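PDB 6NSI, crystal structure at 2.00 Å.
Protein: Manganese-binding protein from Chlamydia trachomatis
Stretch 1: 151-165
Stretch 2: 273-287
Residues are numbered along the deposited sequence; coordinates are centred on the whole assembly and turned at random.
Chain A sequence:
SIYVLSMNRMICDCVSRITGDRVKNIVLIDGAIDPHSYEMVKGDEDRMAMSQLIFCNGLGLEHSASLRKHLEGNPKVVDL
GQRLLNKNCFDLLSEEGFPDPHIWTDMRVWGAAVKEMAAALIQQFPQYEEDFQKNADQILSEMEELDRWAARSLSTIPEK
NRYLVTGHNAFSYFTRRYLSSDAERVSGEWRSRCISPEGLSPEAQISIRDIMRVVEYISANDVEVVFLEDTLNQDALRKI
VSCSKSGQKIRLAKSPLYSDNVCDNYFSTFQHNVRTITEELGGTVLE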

ATOM      1  N   ALA A 151       7.792   1.898  13.291  1.00 33.18           N
ATOM      2  CA  ALA A 151       7.335   2.960  14.176  1.00 30.86           C
ATOM      3  C   ALA A 151       8.507   3.588  14.911  1.00 30.10           C
ATOM      4  O   ALA A 151       8.587   4.813  15.036  1.00 28.71           O
ATOM      5  CB  ALA A 151       6.303   2.406  15.157  1.00 32.60           C
ATOM      6  N   ARG A 152       9.451   2.761  15.368  1.00 32.74           N
ATOM      7  CA  ARG A 152      10.612   3.281  16.077  1.00 34.29           C
ATOM      8  C   ARG A 152      11.509   4.094  15.151  1.00 30.86           C
ATOM      9  O   ARG A 152      11.961   5.188  15.521  1.00 29.18           O
ATOM     10  CB  ARG A 152      11.393   2.131  16.724  1.00 39.49           C
ATOM     11  CG  ARG A 152      10.778   1.610  18.033  1.00 48.35           C
ATOM     12  CD  ARG A 152      11.126   0.134  18.300  1.00 54.54           C
ATOM     13  NE  ARG A 152      12.302  -0.292  17.531  1.00 60.87           N
ATOM     14  CZ  ARG A 152      12.488  -1.513  17.017  1.00 59.29           C
ATOM     15  NH1 ARG A 152      11.574  -2.467  17.175  1.00 47.53           N
ATOM     16  NH2 ARG A 152      13.598  -1.777  16.328  1.00 59.54           N
ATOM     17  N   SER A 153      11.778   3.584  13.945  1.00 29.76           N
ATOM     18  CA  SER A 153      12.620   4.317  13.000  1.00 32.15           C
ATOM     19  C   SER A 153      11.964   5.627  12.585  1.00 27.35           C
ATOM     20  O   SER A 153      12.596   6.692  12.603  1.00 26.42           O
ATOM     21  CB  SER A 153      12.911   3.462  11.766  1.00 34.66           C
ATOM     22  OG  SER A 153      13.600   2.270  12.109  1.00 34.50           O
ATOM     23  N   LEU A 154      10.691   5.565  12.211  1.00 24.38           N
ATOM     24  CA  LEU A 154      10.016   6.767  11.749  1.00 24.23           C
ATOM     25  C   LEU A 154       9.833   7.771  12.873  1.00 28.44           C
ATOM     26  O   LEU A 154       9.720   8.970  12.606  1.00 28.76           O
ATOM     27  CB  LEU A 154       8.689   6.380  11.098  1.00 24.86           C
ATOM     28  CG  LEU A 154       8.901   5.597   9.779  1.00 20.70           C
ATOM     29  CD1 LEU A 154       7.649   4.837   9.309  1.00 21.72           C
ATOM     30  CD2 LEU A 154       9.386   6.520   8.687  1.00 17.71           C
ATOM     31  N   SER A 155       9.867   7.313  14.127  1.00 29.52           N
ATOM     32  CA  SER A 155       9.772   8.222  15.263  1.00 28.11           C
ATOM     33  C   SER A 155      11.007   9.089  15.437  1.00 28.53           C
ATOM     34  O   SER A 155      10.947  10.072  16.182  1.00 26.89           O
ATOM     35  CB  SER A 155       9.530   7.431  16.543  1.00 28.88           C
ATOM     36  OG  SER A 155       8.149   7.168  16.653  1.00 41.06           O
ATOM     37  N   THR A 156      12.117   8.752  14.779  1.00 28.25           N
ATOM     38  CA  THR A 156      13.332   9.555  14.880  1.00 35.59           C
ATOM     39  C   THR A 156      13.323  10.753  13.929  1.00 31.70           C
ATOM     40  O   THR A 156      14.177  11.641  14.050  1.00 28.80           O
ATOM     41  CB  THR A 156      14.571   8.675  14.612  1.00 35.59           C
ATOM     42  OG1 THR A 156      14.614   8.304  13.230  1.00 31.54           O
ATOM     43  CG2 THR A 156      14.549   7.387  15.472  1.00 31.12           C
ATOM     44  N   ILE A 157      12.399  10.788  12.976  1.00 30.35           N
ATOM     45  CA  ILE A 157      12.220  11.958  12.121  1.00 27.10           C
ATOM     46  C   ILE A 157      11.864  13.147  13.001  1.00 27.85           C
ATOM     47  O   ILE A 157      10.845  13.091  13.702  1.00 28.80           O
ATOM     48  CB  ILE A 157      11.117  11.718  11.079  1.00 23.79           C
ATOM     49  CG1 ILE A 157      11.507  10.571  10.156  1.00 23.71           C
ATOM     50  CG2 ILE A 157      10.793  13.041  10.311  1.00 24.40           C
ATOM     51  CD1 ILE A 157      10.379  10.163   9.210  1.00 23.32           C
ATOM     52  N   PRO A 158      12.652  14.230  13.001  1.00 29.73           N
ATOM     53  CA  PRO A 158      12.255  15.429  13.749  1.00 30.07           C
ATOM     54  C   PRO A 158      10.831  15.835  13.402  1.00 26.98           C
ATOM     55  O   PRO A 158      10.437  15.839  12.235  1.00 26.95           O
ATOM     56  CB  PRO A 158      13.268  16.488  13.295  1.00 22.76           C
ATOM     57  CG  PRO A 158      14.442  15.707  12.806  1.00 35.94           C
ATOM     58  CD  PRO A 158      13.890  14.441  12.222  1.00 28.22           C
ATOM     59  N   GLU A 159      10.056  16.171  14.434  1.00 23.71           N
ATOM     60  CA  GLU A 159       8.656  16.532  14.235  1.00 26.36           C
ATOM     61  C   GLU A 159       8.491  17.659  13.212  1.00 29.04           C
ATOM     62  O   GLU A 159       7.510  17.678  12.461  1.00 23.42           O
ATOM     63  CB  GLU A 159       8.027  16.926  15.566  1.00 32.70           C
ATOM     64  CG  GLU A 159       6.554  17.294  15.477  1.00 32.32           C
ATOM     65  CD  GLU A 159       5.990  17.798  16.801  1.00 59.91           C
ATOM     66  OE1 GLU A 159       6.700  18.560  17.521  1.00 55.24           O
ATOM     67  OE2 GLU A 159       4.832  17.431  17.114  1.00 55.99           O
ATOM     68  N   LYS A 160       9.422  18.619  13.177  1.00 21.24           N
ATOM     69  CA  LYS A 160       9.335  19.693  12.184  1.00 28.51           C
ATOM     70  C   LYS A 160       9.453  19.182  10.741  1.00 25.21           C
ATOM     71  O   LYS A 160       9.139  19.933   9.808  1.00 22.21           O
ATOM     72  CB  LYS A 160      10.425  20.750  12.449  1.00 28.79           C
ATOM     73  CG  LYS A 160      11.847  20.237  12.159  1.00 25.51           C
ATOM     74  CD  LYS A 160      12.908  21.339  12.142  1.00 29.94           C
ATOM     75  CE  LYS A 160      14.240  20.766  11.643  1.00 31.27           C
ATOM     76  NZ  LYS A 160      15.425  21.589  11.998  1.00 24.96           N
ATOM     77  N   ASN A 161       9.896  17.946  10.529  1.00 21.86           N
ATOM     78  CA  ASN A 161      10.073  17.402   9.186  1.00 25.38           C
ATOM     79  C   ASN A 161       9.024  16.362   8.802  1.00 23.22           C
ATOM     80  O   ASN A 161       9.116  15.801   7.700  1.00 22.13           O
ATOM     81  CB  ASN A 161      11.447  16.752   9.043  1.00 24.77           C
ATOM     82  CG  ASN A 161      12.589  17.743   9.043  1.00 27.52           C
ATOM     83  OD1 ASN A 161      12.407  18.954   8.870  1.00 26.50           O
ATOM     84  ND2 ASN A 161      13.798  17.216   9.209  1.00 27.61           N
ATOM     85  N   ARG A 162       8.036  16.091   9.667  1.00 23.18           N
ATOM     86  CA  ARG A 162       7.075  14.997   9.464  1.00 24.08           C
ATOM     87  C   ARG A 162       5.967  15.452   8.516  1.00 24.25           C
ATOM     88  O   ARG A 162       4.805  15.633   8.885  1.00 21.82           O
ATOM     89  CB  ARG A 162       6.514  14.532  10.800  1.00 22.26           C
ATOM     90  CG  ARG A 162       7.496  13.661  11.578  1.00 22.18           C
ATOM     91  CD  ARG A 162       7.014  13.430  13.033  1.00 26.18           C
ATOM     92  NE  ARG A 162       8.138  13.020  13.889  1.00 29.19           N
ATOM     93  CZ  ARG A 162       8.022  12.670  15.169  1.00 35.61           C
ATOM     94  NH1 ARG A 162       6.833  12.690  15.760  1.00 32.92           N
ATOM     95  NH2 ARG A 162       9.097  12.303  15.863  1.00 35.12           N
ATOM     96  N   TYR A 163       6.360  15.649   7.262  1.00 21.57           N
ATOM     97  CA  TYR A 163       5.472  16.164   6.221  1.00 18.00           C
ATOM     98  C   TYR A 163       5.897  15.437   4.959  1.00 19.62           C
ATOM     99  O   TYR A 163       7.031  15.631   4.490  1.00 21.02           O
ATOM    100  CB  TYR A 163       5.596  17.690   6.074  1.00 21.91           C
ATOM    101  CG  TYR A 163       5.108  18.421   7.305  1.00 21.97           C
ATOM    102  CD1 TYR A 163       3.757  18.689   7.479  1.00 22.21           C
ATOM    103  CD2 TYR A 163       5.993  18.799   8.313  1.00 23.15           C
ATOM    104  CE1 TYR A 163       3.288  19.333   8.621  1.00 25.26           C
ATOM    105  CE2 TYR A 163       5.544  19.446   9.464  1.00 27.17           C
ATOM    106  CZ  TYR A 163       4.192  19.708   9.606  1.00 30.25           C
ATOM    107  OH  TYR A 163       3.738  20.341  10.729  1.00 37.00           O
ATOM    108  N   LEU A 164       5.020  14.565   4.458  1.00 17.79           N
ATOM    109  CA  LEU A 164       5.354  13.577   3.435  1.00 20.47           C
ATOM    110  C   LEU A 164       4.720  13.970   2.101  1.00 19.40           C
ATOM    111  O   LEU A 164       3.502  13.833   1.915  1.00 19.69           O
ATOM    112  CB  LEU A 164       4.896  12.183   3.871  1.00 18.72           C
ATOM    113  CG  LEU A 164       5.142  11.053   2.863  1.00 19.12           C
ATOM    114  CD1 LEU A 164       6.633  10.925   2.521  1.00 20.49           C
ATOM    115  CD2 LEU A 164       4.577   9.765   3.430  1.00 23.84           C
ATOM    116  N   VAL A 165       5.550  14.429   1.167  1.00 19.39           N
ATOM    117  CA  VAL A 165       5.085  14.863  -0.149  1.00 19.31           C
ATOM    118  C   VAL A 165       5.418  13.759  -1.148  1.00 20.83           C
ATOM    119  O   VAL A 165       6.594  13.464  -1.384  1.00 21.64           O
ATOM    120  CB  VAL A 165       5.725  16.200  -0.566  1.00 20.12           C
ATOM    121  CG1 VAL A 165       5.210  16.625  -1.954  1.00 15.84           C
ATOM    122  CG2 VAL A 165       5.443  17.298   0.476  1.00 17.60           C
ATOM    123  N   ASN A 273      10.915   1.487   1.808  1.00 26.72           N
ATOM    124  CA  ASN A 273      10.131   2.711   1.943  1.00 24.12           C
ATOM    125  C   ASN A 273      10.407   3.384   3.280  1.00 23.49           C
ATOM    126  O   ASN A 273      10.565   4.607   3.348  1.00 23.16           O
ATOM    127  CB  ASN A 273       8.642   2.403   1.808  1.00 22.81           C
ATOM    128  CG  ASN A 273       8.196   2.258   0.355  1.00 26.76           C
ATOM    129  OD1 ASN A 273       8.909   2.639  -0.581  1.00 23.87           O
ATOM    130  ND2 ASN A 273       7.004   1.723   0.166  1.00 17.84           N
ATOM    131  N   VAL A 274      10.460   2.594   4.358  1.00 24.28           N
ATOM    132  CA  VAL A 274      10.682   3.173   5.680  1.00 27.11           C
ATOM    133  C   VAL A 274      12.087   3.753   5.778  1.00 25.10           C
ATOM    134  O   VAL A 274      12.278   4.854   6.305  1.00 26.97           O
ATOM    135  CB  VAL A 274      10.412   2.118   6.774  1.00 27.09           C
ATOM    136  CG1 VAL A 274      10.914   2.612   8.137  1.00 24.45           C
ATOM    137  CG2 VAL A 274       8.914   1.800   6.832  1.00 25.74           C
ATOM    138  N   ARG A 275      13.090   3.023   5.277  1.00 23.18           N
ATOM    139  CA  ARG A 275      14.461   3.528   5.272  1.00 25.93           C
ATOM    140  C   ARG A 275      14.556   4.834   4.491  1.00 21.99           C
ATOM    141  O   ARG A 275      15.123   5.817   4.972  1.00 29.43           O
ATOM    142  CB  ARG A 275      15.404   2.486   4.664  1.00 26.89           C
ATOM    143  CG  ARG A 275      15.766   1.343   5.599  1.00 43.66           C
ATOM    144  CD  ARG A 275      16.658   0.281   4.916  1.00 41.82           C
ATOM    145  NE  ARG A 275      16.284  -1.067   5.344  1.00 47.91           N
ATOM    146  CZ  ARG A 275      16.799  -1.681   6.409  1.00 55.29           C
ATOM    147  NH1 ARG A 275      17.726  -1.068   7.146  1.00 57.19           N
ATOM    148  NH2 ARG A 275      16.395  -2.910   6.742  1.00 48.44           N
ATOM    149  N   THR A 276      14.004   4.844   3.272  1.00 21.38           N
ATOM    150  CA  THR A 276      14.028   6.034   2.430  1.00 24.79           C
ATOM    151  C   THR A 276      13.363   7.225   3.124  1.00 24.53           C
ATOM    152  O   THR A 276      13.952   8.305   3.227  1.00 22.66           O
ATOM    153  CB  THR A 276      13.357   5.715   1.091  1.00 27.81           C
ATOM    154  OG1 THR A 276      14.078   4.638   0.472  1.00 30.00           O
ATOM    155  CG2 THR A 276      13.360   6.948   0.135  1.00 25.29           C
ATOM    156  N   ILE A 277      12.150   7.037   3.641  1.00 28.37           N
ATOM    157  CA  ILE A 277      11.455   8.167   4.257  1.00 20.86           C
ATOM    158  C   ILE A 277      12.186   8.627   5.518  1.00 23.39           C
ATOM    159  O   ILE A 277      12.373   9.832   5.737  1.00 23.40           O
ATOM    160  CB  ILE A 277       9.989   7.782   4.527  1.00 19.11           C
ATOM    161  CG1 ILE A 277       9.270   7.614   3.178  1.00 19.64           C
ATOM    162  CG2 ILE A 277       9.276   8.820   5.457  1.00 17.50           C
ATOM    163  CD1 ILE A 277       7.841   7.210   3.298  1.00 20.30           C
ATOM    164  N   THR A 278      12.637   7.686   6.354  1.00 23.11           N
ATOM    165  CA  THR A 278      13.330   8.062   7.590  1.00 23.58           C
ATOM    166  C   THR A 278      14.602   8.851   7.291  1.00 28.63           C
ATOM    167  O   THR A 278      14.837   9.919   7.873  1.00 27.60           O
ATOM    168  CB  THR A 278      13.657   6.813   8.424  1.00 27.32           C
ATOM    169  OG1 THR A 278      12.453   6.092   8.704  1.00 21.07           O
ATOM    170  CG2 THR A 278      14.307   7.191   9.765  1.00 24.79           C
ATOM    171  N   GLU A 279      15.429   8.354   6.364  1.00 23.06           N
ATOM    172  CA  GLU A 279      16.708   9.018   6.109  1.00 26.18           C
ATOM    173  C   GLU A 279      16.511  10.394   5.488  1.00 26.88           C
ATOM    174  O   GLU A 279      17.186  11.362   5.870  1.00 29.26           O
ATOM    175  CB  GLU A 279      17.585   8.153   5.198  1.00 32.98           C
ATOM    176  CG  GLU A 279      18.366   7.076   5.929  1.00 42.87           C
ATOM    177  CD  GLU A 279      19.140   6.172   4.981  1.00 55.25           C
ATOM    178  OE1 GLU A 279      19.144   6.443   3.754  1.00 52.77           O
ATOM    179  OE2 GLU A 279      19.733   5.186   5.468  1.00 54.61           O
ATOM    180  N   GLU A 280      15.595  10.508   4.522  1.00 24.75           N
ATOM    181  CA  GLU A 280      15.469  11.773   3.802  1.00 23.78           C
ATOM    182  C   GLU A 280      14.819  12.852   4.655  1.00 22.88           C
ATOM    183  O   GLU A 280      15.125  14.038   4.470  1.00 24.73           O
ATOM    184  CB  GLU A 280      14.680  11.575   2.509  1.00 19.05           C
ATOM    185  CG  GLU A 280      15.389  10.672   1.492  1.00 28.29           C
ATOM    186  CD  GLU A 280      16.420  11.404   0.644  1.00 34.42           C
ATOM    187  OE1 GLU A 280      16.797  10.867  -0.422  1.00 38.92           O
ATOM    188  OE2 GLU A 280      16.856  12.517   1.042  1.00 35.11           O
ATOM    189  N   LEU A 281      13.929  12.476   5.580  1.00 22.95           N
ATOM    190  CA  LEU A 281      13.294  13.434   6.490  1.00 26.59           C
ATOM    191  C   LEU A 281      14.107  13.687   7.769  1.00 27.64           C
ATOM    192  O   LEU A 281      13.645  14.412   8.663  1.00 27.27           O
ATOM    193  CB  LEU A 281      11.876  12.972   6.836  1.00 18.03           C
ATOM    194  CG  LEU A 281      10.970  13.000   5.577  1.00 19.68           C
ATOM    195  CD1 LEU A 281       9.548  12.652   5.937  1.00 23.84           C
ATOM    196  CD2 LEU A 281      11.016  14.351   4.929  1.00 19.43           C
ATOM    197  N   GLY A 282      15.308  13.135   7.870  1.00 30.10           N
ATOM    198  CA  GLY A 282      16.237  13.536   8.905  1.00 29.03           C
ATOM    199  C   GLY A 282      16.322  12.619  10.101  1.00 32.07           C
ATOM    200  O   GLY A 282      16.985  12.981  11.086  1.00 29.26           O
ATOM    201  N   GLY A 283      15.675  11.449  10.056  1.00 28.37           N
ATOM    202  CA  GLY A 283      15.751  10.483  11.130  1.00 30.17           C
ATOM    203  C   GLY A 283      16.937   9.549  10.991  1.00 31.44           C
ATOM    204  O   GLY A 283      17.814   9.716  10.138  1.00 28.87           O
ATOM    205  N   THR A 284      16.950   8.528  11.851  1.00 33.05           N
ATOM    206  CA  THR A 284      17.995   7.509  11.839  1.00 34.91           C
ATOM    207  C   THR A 284      17.342   6.140  11.897  1.00 34.36           C
ATOM    208  O   THR A 284      16.531   5.876  12.787  1.00 33.57           O
ATOM    209  CB  THR A 284      18.976   7.688  13.014  1.00 34.61           C
ATOM    210  OG1 THR A 284      19.495   9.024  13.012  1.00 38.41           O
ATOM    211  CG2 THR A 284      20.129   6.683  12.919  1.00 41.50           C
ATOM    212  N   VAL A 285      17.685   5.286  10.940  1.00 32.26           N
ATOM    213  CA  VAL A 285      17.085   3.962  10.833  1.00 42.69           C
ATOM    214  C   VAL A 285      17.660   3.051  11.914  1.00 45.95           C
ATOM    215  O   VAL A 285      18.880   2.888  12.023  1.00 45.07           O
ATOM    216  CB  VAL A 285      17.331   3.378   9.432  1.00 46.66           C
ATOM    217  CG1 VAL A 285      16.791   1.979   9.344  1.00 39.57           C
ATOM    218  CG2 VAL A 285      16.733   4.293   8.347  1.00 36.93           C
ATOM    219  N   LEU A 286      16.784   2.449  12.711  1.00 42.53           N
ATOM    220  CA  LEU A 286      17.235   1.462  13.683  1.00 46.77           C
ATOM    221  C   LEU A 286      17.743   0.202  12.984  1.00 50.42           C
ATOM    222  O   LEU A 286      17.274  -0.170  11.904  1.00 40.10           O
ATOM    223  CB  LEU A 286      16.100   1.109  14.637  1.00 48.06           C
ATOM    224  CG  LEU A 286      15.974   2.011  15.865  1.00 55.66           C
ATOM    225  CD1 LEU A 286      15.559   3.438  15.479  1.00 46.37           C
ATOM    226  CD2 LEU A 286      14.999   1.385  16.865  1.00 45.46           C
ATOM    227  N   GLU A 287      18.713  -0.461  13.608  1.00 52.78           N
ATOM    228  CA  GLU A 287      19.243  -1.696  13.027  1.00 59.36           C
ATOM    229  C   GLU A 287      18.297  -2.866  13.278  1.00 55.55           C
ATOM    230  O   GLU A 287      18.069  -3.692  12.388  1.00 59.36           O
ATOM    231  CB  GLU A 287      20.637  -2.023  13.581  1.00 66.51           C
ATOM    232  CG  GLU A 287      21.573  -0.820  13.723  1.00 72.11           C
ATOM    233  CD  GLU A 287      22.623  -0.723  12.606  1.00 76.91           C
ATOM    234  OE1 GLU A 287      23.300   0.330  12.530  1.00 67.69           O
ATOM    235  OE2 GLU A 287      22.772  -1.684  11.809  1.00 66.86           O
TER
HETATM  236  O   HOH W   1      17.407  12.822  14.036  1.00 45.58           O

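The most distinctive feature of this contact is the close fit of a glycine pair, Gly282 and Gly283, against residues 156 to 161 of the first stretch. Gly283 CA lies 3.2 Å from Thr156 OG1 and 3.8 Å from Ile157 N, and a CB on Gly283 would clash with both of those atoms. Gly282 adopts phi/psi of 100/8, where a side chain would be jammed against the preceding carbonyl oxygen; a CB here would also sit tightly against Asn161 ND2 and Pro158 CD.

Three hydrogen bonds, each between a side chain of the first stretch and the backbone of the second, fix the C-terminal segment in place. Thr156, in the p rotamer, donates through OG1 to Ser153 O (2.7 Å) and accepts from Thr284 N at OG1 (2.7 Å), so one hydroxyl both bonds back to Ser153 O, in its own stretch, and holds the neighbouring chain. Ser153 OG accepts a longer bond from Leu286 N (3.2 Å). Asn161 ND2 donates to Leu281 O (2.9 Å), engaging a carbonyl just where the second helix gives way to non-helical geometry. A water adds a lighter link, donating to Gly282 O (3.0 Å) and weakly to Thr156 O (3.4 Å).

Beneath these polar contacts lies an apolar layer, within a total buried surface of 799 Å². Ile277 points toward the first stretch and meets three side chains: its CG2 packs against Leu154 CD2 (4.0 Å) and Ile157 CD1 (4.1 Å), while its CD1 reaches Leu164 CD1 (4.0 Å). Leu281, the residue most covered by the opposing stretch, brings CB to 3.6 Å from Ile157 CG2. Thr278 OG1 donates to Val274 O (2.7 Å) within the helix and also lies 3.1 Å from Leu154 CD2, while Thr278 CG2 lies 3.4 Å from Ser153 O. At the exposed margin, Leu286 CD2 approaches Arg152 NE (3.2 Å) at the guanidinium edge.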